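Local coordinates for hypothetical protein yxiM (PDB 2O14) that is an uncharacterised member of the GDSL lipolytic family that probably hydrolyses ester bonds, with a galactose-binding-like domain ahead of its hydrolase domain, at residues T161-V173 with Y227-N241. Numbering follows the deposited sequence.
Sequences TNRTIYVGGDSTV and YIKPGDYFMLQLGIN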
ATOM      1  N   THR A 161       5.265  16.361   3.469  1.00 27.97           N
ATOM      2  CA  THR A 161       5.699  14.972   3.427  1.00 27.40           C
ATOM      3  C   THR A 161       7.180  14.831   3.110  1.00 27.93           C
ATOM      4  O   THR A 161       7.779  15.713   2.486  1.00 28.09           O
ATOM      5  CB  THR A 161       4.941  14.195   2.345  1.00 26.75           C
ATOM      6  OG1 THR A 161       5.248  14.764   1.066  1.00 26.00           O
ATOM      7  CG2 THR A 161       3.437  14.271   2.574  1.00 26.74           C
ATOM      8  N   ASN A 162       7.768  13.718   3.542  1.00 26.45           N
ATOM      9  CA  ASN A 162       9.168  13.435   3.253  1.00 26.79           C
ATOM     10  C   ASN A 162       9.216  12.814   1.859  1.00 27.11           C
ATOM     11  O   ASN A 162       8.181  12.424   1.314  1.00 26.98           O
ATOM     12  CB  ASN A 162       9.752  12.444   4.266  1.00 24.61           C
ATOM     13  CG  ASN A 162      10.030  13.079   5.615  1.00 26.58           C
ATOM     14  OD1 ASN A 162      10.665  14.130   5.698  1.00 27.40           O
ATOM     15  ND2 ASN A 162       9.565  12.438   6.681  1.00 23.88           N
ATOM     16  N   ARG A 163      10.408  12.726   1.280  1.00 26.17           N
ATOM     17  CA  ARG A 163      10.553  12.136  -0.045  1.00 25.55           C
ATOM     18  C   ARG A 163       9.989  10.718   0.028  1.00 24.71           C
ATOM     19  O   ARG A 163      10.308   9.963   0.949  1.00 21.89           O
ATOM     20  CB  ARG A 163      12.021  12.110  -0.439  1.00 28.52           C
ATOM     21  CG  ARG A 163      12.246  11.978  -1.922  1.00 32.00           C
ATOM     22  CD  ARG A 163      13.709  12.166  -2.243  1.00 32.17           C
ATOM     23  NE  ARG A 163      13.962  12.095  -3.674  1.00 34.37           N
ATOM     24  CZ  ARG A 163      15.168  12.213  -4.214  1.00 35.62           C
ATOM     25  NH1 ARG A 163      16.223  12.408  -3.431  1.00 36.71           N
ATOM     26  NH2 ARG A 163      15.321  12.124  -5.528  1.00 35.50           N
ATOM     27  N   THR A 164       9.153  10.350  -0.938  1.00 23.70           N
ATOM     28  CA  THR A 164       8.531   9.034  -0.895  1.00 24.95           C
ATOM     29  C   THR A 164       8.399   8.318  -2.228  1.00 24.99           C
ATOM     30  O   THR A 164       8.270   8.943  -3.275  1.00 24.74           O
ATOM     31  CB  THR A 164       7.106   9.135  -0.313  1.00 27.24           C
ATOM     32  OG1 THR A 164       7.131   9.899   0.900  1.00 25.84           O
ATOM     33  CG2 THR A 164       6.543   7.744  -0.032  1.00 28.96           C
ATOM     34  N   ILE A 165       8.424   6.990  -2.161  1.00 25.37           N
ATOM     35  CA  ILE A 165       8.238   6.146  -3.332  1.00 25.22           C
ATOM     36  C   ILE A 165       6.818   5.598  -3.177  1.00 26.13           C
ATOM     37  O   ILE A 165       6.558   4.814  -2.261  1.00 26.09           O
ATOM     38  CB  ILE A 165       9.183   4.929  -3.343  1.00 28.96           C
ATOM     39  CG1 ILE A 165      10.645   5.379  -3.329  1.00 28.29           C
ATOM     40  CG2 ILE A 165       8.904   4.075  -4.583  1.00 27.33           C
ATOM     41  CD1 ILE A 165      11.055   6.114  -4.568  1.00 33.01           C
ATOM     42  N   TYR A 166       5.901   6.017  -4.044  1.00 24.31           N
ATOM     43  CA  TYR A 166       4.526   5.524  -3.975  1.00 23.38           C
ATOM     44  C   TYR A 166       4.426   4.340  -4.927  1.00 23.17           C
ATOM     45  O   TYR A 166       4.689   4.476  -6.126  1.00 22.48           O
ATOM     46  CB  TYR A 166       3.544   6.621  -4.387  1.00 23.11           C
ATOM     47  CG  TYR A 166       3.505   7.779  -3.419  1.00 26.19           C
ATOM     48  CD1 TYR A 166       2.678   7.747  -2.297  1.00 25.59           C
ATOM     49  CD2 TYR A 166       4.327   8.889  -3.600  1.00 24.53           C
ATOM     50  CE1 TYR A 166       2.670   8.794  -1.379  1.00 25.85           C
ATOM     51  CE2 TYR A 166       4.329   9.938  -2.687  1.00 26.27           C
ATOM     52  CZ  TYR A 166       3.500   9.885  -1.580  1.00 25.38           C
ATOM     53  OH  TYR A 166       3.513  10.919  -0.676  1.00 24.65           O
ATOM     54  N   VAL A 167       4.050   3.180  -4.400  1.00 21.02           N
ATOM     55  CA  VAL A 167       3.958   1.982  -5.224  1.00 19.88           C
ATOM     56  C   VAL A 167       2.539   1.567  -5.599  1.00 20.66           C
ATOM     57  O   VAL A 167       1.654   1.475  -4.745  1.00 21.64           O
ATOM     58  CB  VAL A 167       4.635   0.777  -4.529  1.00 22.02           C
ATOM     59  CG1 VAL A 167       4.727  -0.399  -5.494  1.00 23.20           C
ATOM     60  CG2 VAL A 167       6.017   1.166  -4.033  1.00 22.82           C
ATOM     61  N   GLY A 168       2.337   1.315  -6.890  1.00 18.50           N
ATOM     62  CA  GLY A 168       1.049   0.861  -7.376  1.00 17.87           C
ATOM     63  C   GLY A 168       1.243  -0.540  -7.931  1.00 18.61           C
ATOM     64  O   GLY A 168       2.298  -0.840  -8.496  1.00 17.93           O
ATOM     65  N   GLY A 169       0.255  -1.414  -7.768  1.00 16.77           N
ATOM     66  CA  GLY A 169       0.407  -2.763  -8.288  1.00 15.43           C
ATOM     67  C   GLY A 169      -0.701  -3.714  -7.889  1.00 15.69           C
ATOM     68  O   GLY A 169      -1.751  -3.289  -7.401  1.00 12.88           O
ATOM     69  N   ASP A 170      -0.459  -5.007  -8.101  1.00 18.06           N
ATOM     70  CA  ASP A 170      -1.427  -6.050  -7.775  1.00 19.90           C
ATOM     71  C   ASP A 170      -0.918  -7.001  -6.687  1.00 21.47           C
ATOM     72  O   ASP A 170      -0.131  -6.610  -5.822  1.00 21.76           O
ATOM     73  CB  ASP A 170      -1.776  -6.857  -9.031  1.00 20.56           C
ATOM     74  CG  ASP A 170      -0.542  -7.393  -9.745  1.00 20.52           C
ATOM     75  OD1 ASP A 170       0.424  -7.776  -9.054  1.00 19.40           O
ATOM     76  OD2 ASP A 170      -0.544  -7.445 -10.996  1.00 18.83           O
ATOM     77  N   SER A 171      -1.369  -8.254  -6.747  1.00 19.31           N
ATOM     78  CA  SER A 171      -0.989  -9.286  -5.783  1.00 19.66           C
ATOM     79  C   SER A 171       0.510  -9.602  -5.727  1.00 19.39           C
ATOM     80  O   SER A 171       1.015 -10.055  -4.692  1.00 18.33           O
ATOM     81  CB  SER A 171      -1.747 -10.583  -6.085  1.00 32.20           C
ATOM     82  OG  SER A 171      -3.149 -10.399  -5.993  1.00 37.95           O
ATOM     83  N   THR A 172       1.224  -9.388  -6.829  1.00 19.25           N
ATOM     84  CA  THR A 172       2.656  -9.674  -6.840  1.00 20.80           C
ATOM     85  C   THR A 172       3.469  -8.474  -6.351  1.00 22.08           C
ATOM     86  O   THR A 172       4.692  -8.562  -6.225  1.00 24.97           O
ATOM     87  CB  THR A 172       3.153 -10.067  -8.256  1.00 18.53           C
ATOM     88  OG1 THR A 172       3.048  -8.944  -9.141  1.00 19.66           O
ATOM     89  CG2 THR A 172       2.320 -11.211  -8.812  1.00 16.61           C
ATOM     90  N   VAL A 173       2.779  -7.371  -6.058  1.00 22.13           N
ATOM     91  CA  VAL A 173       3.420  -6.134  -5.604  1.00 21.36           C
ATOM     92  C   VAL A 173       3.008  -5.668  -4.203  1.00 21.81           C
ATOM     93  O   VAL A 173       3.824  -5.128  -3.452  1.00 21.56           O
ATOM     94  CB  VAL A 173       3.105  -4.969  -6.582  1.00 18.82           C
ATOM     95  CG1 VAL A 173       3.795  -3.694  -6.124  1.00 18.64           C
ATOM     96  CG2 VAL A 173       3.536  -5.339  -7.995  1.00 19.17           C
ATOM     97  N   TYR A 227      -0.760  13.419  -2.143  1.00 21.33           N
ATOM     98  CA  TYR A 227       0.518  13.812  -1.558  1.00 23.54           C
ATOM     99  C   TYR A 227       1.746  13.817  -2.463  1.00 23.36           C
ATOM    100  O   TYR A 227       2.709  14.529  -2.182  1.00 24.69           O
ATOM    101  CB  TYR A 227       0.824  12.918  -0.353  1.00 20.96           C
ATOM    102  CG  TYR A 227      -0.280  12.868   0.673  1.00 21.10           C
ATOM    103  CD1 TYR A 227      -0.569  13.973   1.472  1.00 18.68           C
ATOM    104  CD2 TYR A 227      -1.033  11.707   0.858  1.00 21.95           C
ATOM    105  CE1 TYR A 227      -1.579  13.924   2.436  1.00 19.48           C
ATOM    106  CE2 TYR A 227      -2.052  11.650   1.821  1.00 21.95           C
ATOM    107  CZ  TYR A 227      -2.316  12.760   2.606  1.00 18.98           C
ATOM    108  OH  TYR A 227      -3.308  12.710   3.563  1.00 20.27           O
ATOM    109  N   ILE A 228       1.734  13.033  -3.534  1.00 23.17           N
ATOM    110  CA  ILE A 228       2.900  12.976  -4.414  1.00 22.67           C
ATOM    111  C   ILE A 228       3.288  14.358  -4.945  1.00 22.05           C
ATOM    112  O   ILE A 228       2.435  15.152  -5.335  1.00 22.73           O
ATOM    113  CB  ILE A 228       2.664  11.985  -5.581  1.00 18.27           C
ATOM    114  CG1 ILE A 228       4.010  11.511  -6.135  1.00 16.86           C
ATOM    115  CG2 ILE A 228       1.827  12.638  -6.661  1.00 16.83           C
ATOM    116  CD1 ILE A 228       3.906  10.307  -7.067  1.00 16.28           C
ATOM    117  N   LYS A 229       4.586  14.641  -4.945  1.00 22.01           N
ATOM    118  CA  LYS A 229       5.095  15.932  -5.399  1.00 23.77           C
ATOM    119  C   LYS A 229       6.489  15.800  -6.011  1.00 24.66           C
ATOM    120  O   LYS A 229       7.051  14.706  -6.071  1.00 23.78           O
ATOM    121  CB  LYS A 229       5.153  16.906  -4.219  1.00 26.30           C
ATOM    122  CG  LYS A 229       5.955  16.396  -3.030  1.00 29.39           C
ATOM    123  CD  LYS A 229       5.983  17.420  -1.894  1.00 32.04           C
ATOM    124  CE  LYS A 229       6.613  16.840  -0.636  1.00 33.22           C
ATOM    125  NZ  LYS A 229       8.000  16.367  -0.863  1.00 35.24           N
ATOM    126  N   PRO A 230       7.066  16.920  -6.481  1.00 29.29           N
ATOM    127  CA  PRO A 230       8.403  16.844  -7.074  1.00 28.46           C
ATOM    128  C   PRO A 230       9.382  16.179  -6.112  1.00 28.34           C
ATOM    129  O   PRO A 230       9.400  16.479  -4.913  1.00 26.81           O
ATOM    130  CB  PRO A 230       8.746  18.309  -7.332  1.00 32.57           C
ATOM    131  CG  PRO A 230       7.416  18.898  -7.666  1.00 33.92           C
ATOM    132  CD  PRO A 230       6.511  18.281  -6.616  1.00 32.30           C
ATOM    133  N   GLY A 231      10.188  15.268  -6.644  1.00 27.47           N
ATOM    134  CA  GLY A 231      11.158  14.570  -5.826  1.00 27.27           C
ATOM    135  C   GLY A 231      10.744  13.135  -5.574  1.00 27.61           C
ATOM    136  O   GLY A 231      11.597  12.258  -5.412  1.00 26.90           O
ATOM    137  N   ASP A 232       9.435  12.896  -5.545  1.00 24.05           N
ATOM    138  CA  ASP A 232       8.907  11.557  -5.308  1.00 25.60           C
ATOM    139  C   ASP A 232       8.891  10.701  -6.573  1.00 25.73           C
ATOM    140  O   ASP A 232       9.094  11.193  -7.686  1.00 25.92           O
ATOM    141  CB  ASP A 232       7.476  11.622  -4.756  1.00 25.90           C
ATOM    142  CG  ASP A 232       7.383  12.366  -3.437  1.00 25.40           C
ATOM    143  OD1 ASP A 232       8.337  12.290  -2.632  1.00 24.97           O
ATOM    144  OD2 ASP A 232       6.342  13.013  -3.201  1.00 24.69           O
ATOM    145  N   TYR A 233       8.636   9.411  -6.383  1.00 26.30           N
ATOM    146  CA  TYR A 233       8.555   8.469  -7.488  1.00 26.11           C
ATOM    147  C   TYR A 233       7.269   7.659  -7.382  1.00 25.14           C
ATOM    148  O   TYR A 233       6.872   7.243  -6.289  1.00 24.80           O
ATOM    149  CB  TYR A 233       9.754   7.514  -7.475  1.00 23.86           C
ATOM    150  CG  TYR A 233      11.036   8.131  -7.972  1.00 25.89           C
ATOM    151  CD1 TYR A 233      11.192   8.478  -9.310  1.00 26.78           C
ATOM    152  CD2 TYR A 233      12.101   8.358  -7.106  1.00 27.81           C
ATOM    153  CE1 TYR A 233      12.382   9.038  -9.778  1.00 28.47           C
ATOM    154  CE2 TYR A 233      13.297   8.917  -7.563  1.00 29.58           C
ATOM    155  CZ  TYR A 233      13.429   9.254  -8.901  1.00 29.71           C
ATOM    156  OH  TYR A 233      14.609   9.805  -9.353  1.00 31.49           O
ATOM    157  N   PHE A 234       6.605   7.465  -8.517  1.00 23.06           N
ATOM    158  CA  PHE A 234       5.396   6.654  -8.563  1.00 22.29           C
ATOM    159  C   PHE A 234       5.845   5.379  -9.263  1.00 23.03           C
ATOM    160  O   PHE A 234       6.030   5.366 -10.478  1.00 23.48           O
ATOM    161  CB  PHE A 234       4.294   7.343  -9.371  1.00 20.67           C
ATOM    162  CG  PHE A 234       3.078   6.480  -9.606  1.00 21.17           C
ATOM    163  CD1 PHE A 234       2.599   5.627  -8.609  1.00 18.77           C
ATOM    164  CD2 PHE A 234       2.383   6.551 -10.814  1.00 20.48           C
ATOM    165  CE1 PHE A 234       1.442   4.856  -8.809  1.00 21.05           C
ATOM    166  CE2 PHE A 234       1.223   5.786 -11.025  1.00 22.40           C
ATOM    167  CZ  PHE A 234       0.754   4.939 -10.017  1.00 22.00           C
HETATM  168  N   MSE A 235       6.055   4.322  -8.488  1.00 19.93           N
HETATM  169  CA  MSE A 235       6.494   3.045  -9.037  1.00 22.94           C
HETATM  170  C   MSE A 235       5.252   2.216  -9.301  1.00 21.62           C
HETATM  171  O   MSE A 235       4.586   1.758  -8.369  1.00 20.73           O
HETATM  172  CB  MSE A 235       7.412   2.351  -8.042  1.00 46.09           C
HETATM  173  CG  MSE A 235       8.153   1.170  -8.611  1.00 58.73           C
HETATM  174 SE   MSE A 235       9.825   0.940  -7.686  1.00 76.43          SE
HETATM  175  CE  MSE A 235      10.992   1.751  -8.996  1.00 70.13           C
ATOM    176  N   LEU A 236       4.948   2.030 -10.582  1.00 24.03           N
ATOM    177  CA  LEU A 236       3.745   1.321 -10.998  1.00 23.12           C
ATOM    178  C   LEU A 236       3.985   0.041 -11.811  1.00 22.89           C
ATOM    179  O   LEU A 236       4.733   0.039 -12.791  1.00 20.95           O
ATOM    180  CB  LEU A 236       2.871   2.311 -11.791  1.00 24.06           C
ATOM    181  CG  LEU A 236       1.429   2.048 -12.250  1.00 26.05           C
ATOM    182  CD1 LEU A 236       1.439   1.172 -13.470  1.00 27.56           C
ATOM    183  CD2 LEU A 236       0.620   1.421 -11.133  1.00 24.15           C
ATOM    184  N   GLN A 237       3.358  -1.052 -11.382  1.00 26.29           N
ATOM    185  CA  GLN A 237       3.462  -2.326 -12.089  1.00 26.14           C
ATOM    186  C   GLN A 237       2.108  -3.028 -12.118  1.00 26.21           C
ATOM    187  O   GLN A 237       1.675  -3.612 -11.119  1.00 24.42           O
ATOM    188  CB  GLN A 237       4.487  -3.266 -11.448  1.00 21.89           C
ATOM    189  CG  GLN A 237       4.554  -4.624 -12.171  1.00 21.64           C
ATOM    190  CD  GLN A 237       5.534  -5.603 -11.553  1.00 21.84           C
ATOM    191  OE1 GLN A 237       6.738  -5.352 -11.521  1.00 21.76           O
ATOM    192  NE2 GLN A 237       5.020  -6.729 -11.064  1.00 19.80           N
ATOM    193  N   LEU A 238       1.448  -2.954 -13.267  1.00 21.13           N
ATOM    194  CA  LEU A 238       0.152  -3.590 -13.462  1.00 21.32           C
ATOM    195  C   LEU A 238       0.181  -4.252 -14.831  1.00 21.36           C
ATOM    196  O   LEU A 238       1.107  -4.030 -15.613  1.00 21.26           O
ATOM    197  CB  LEU A 238      -0.975  -2.550 -13.398  1.00 21.50           C
ATOM    198  CG  LEU A 238      -1.260  -1.923 -12.028  1.00 19.19           C
ATOM    199  CD1 LEU A 238      -2.186  -0.728 -12.186  1.00 21.25           C
ATOM    200  CD2 LEU A 238      -1.883  -2.962 -11.103  1.00 19.18           C
ATOM    201  N   GLY A 239      -0.824  -5.070 -15.120  1.00 25.17           N
ATOM    202  CA  GLY A 239      -0.872  -5.744 -16.404  1.00 24.43           C
ATOM    203  C   GLY A 239      -1.230  -7.212 -16.274  1.00 25.82           C
ATOM    204  O   GLY A 239      -1.746  -7.821 -17.217  1.00 24.28           O
ATOM    205  N   ILE A 240      -0.968  -7.787 -15.104  1.00 21.78           N
ATOM    206  CA  ILE A 240      -1.262  -9.192 -14.879  1.00 23.53           C
ATOM    207  C   ILE A 240      -2.764  -9.466 -14.922  1.00 24.90           C
ATOM    208  O   ILE A 240      -3.246 -10.202 -15.788  1.00 24.70           O
ATOM    209  CB  ILE A 240      -0.681  -9.667 -13.525  1.00 26.43           C
ATOM    210  CG1 ILE A 240       0.843  -9.532 -13.543  1.00 24.29           C
ATOM    211  CG2 ILE A 240      -1.072 -11.119 -13.261  1.00 25.00           C
ATOM    212  CD1 ILE A 240       1.508  -9.940 -12.238  1.00 24.56           C
ATOM    213  N   ASN A 241      -3.502  -8.862 -13.997  1.00 26.07           N
ATOM    214  CA  ASN A 241      -4.949  -9.049 -13.917  1.00 24.84           C
ATOM    215  C   ASN A 241      -5.670  -8.385 -15.082  1.00 24.10           C
ATOM    216  O   ASN A 241      -6.778  -8.781 -15.456  1.00 21.47           O
ATOM    217  CB  ASN A 241      -5.460  -8.483 -12.587  1.00 25.59           C
ATOM    218  CG  ASN A 241      -4.850  -9.193 -11.388  1.00 29.33           C
ATOM    219  OD1 ASN A 241      -5.295 -10.274 -10.998  1.00 28.97           O
ATOM    220  ND2 ASN A 241      -3.812  -8.598 -10.814  1.00 29.16           N
TER
HETATM  221  O   HOH W   1       5.188  12.982  -0.906  1.00 24.62           O
HETATM  222  O   HOH W   2      -2.298  -6.578 -12.664  1.00 16.67           O
HETATM  223  O   HOH W   3       2.100  -6.361 -11.725  1.00 18.64           O
HETATM  224  O   HOH W   4      -3.459  -9.875  -8.508  1.00 32.74           O
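With CG set between its own backbone N and carbonyl carbon (chi1 53°), Asp170 brings its carboxylate against Ile240, whose CB lies 3.4 Å from Asp170 OD2. At the other end of the contact, chi1 of -60° places the Asp232 carboxylate beside its own backbone N, where OD1 accepts from Thr164 N at 2.7 Å, the donor standing above the carboxylate plane. Asp232 OD2 takes Lys229 N on its anti side, so the acid fastens the type II turn 229-232 as well as the incoming strand. Arg163, extended from CG to NE, meets Gly231 O of this turn with NE (2.9 Å), at the edge of the guanidinium. The Tyr166 ring turns its edge to Asp232 OD2 and lays its CD2 against Ile228 CG1 (3.7 Å); a water accepts from Tyr166 OH and Thr161 OG1 and donates to Asp232 OD2 and Tyr227 O. Strands 164-169 and 233-237 run parallel, neighbours in the five-stranded sheet of an SGNH-hydrolase alpha/beta fold, 233-237 in the middle, and exchange five backbone hydrogen bonds, the first from Tyr233 N to Thr164 O and the last from Gln237 N to Gly168 O. Gly168 suits its place because a CB there would run into Leu236 CD2, which packs 3.8 Å from Gly168 CA. Farther along, Asp170 precedes Ser171, the nucleophile by similarity, and forms an Asx turn: OD1 accepts from Thr172 N and, through its syn lone pair, from Thr172 OG1 (2.9 Å). Two waters sit at Asp170 OD2; one accepts from Gly239 N and Asn241 N, the other donates to OD2 and accepts from Gln237 NE2. With an alanine here, Thr172 N would probably lose its carboxylate acceptor, and the turn leading into Ser171 would likely be freer to shift. A further water links Ser171 OG to Asn241 ND2 at 2.7 Å from the amide nitrogen.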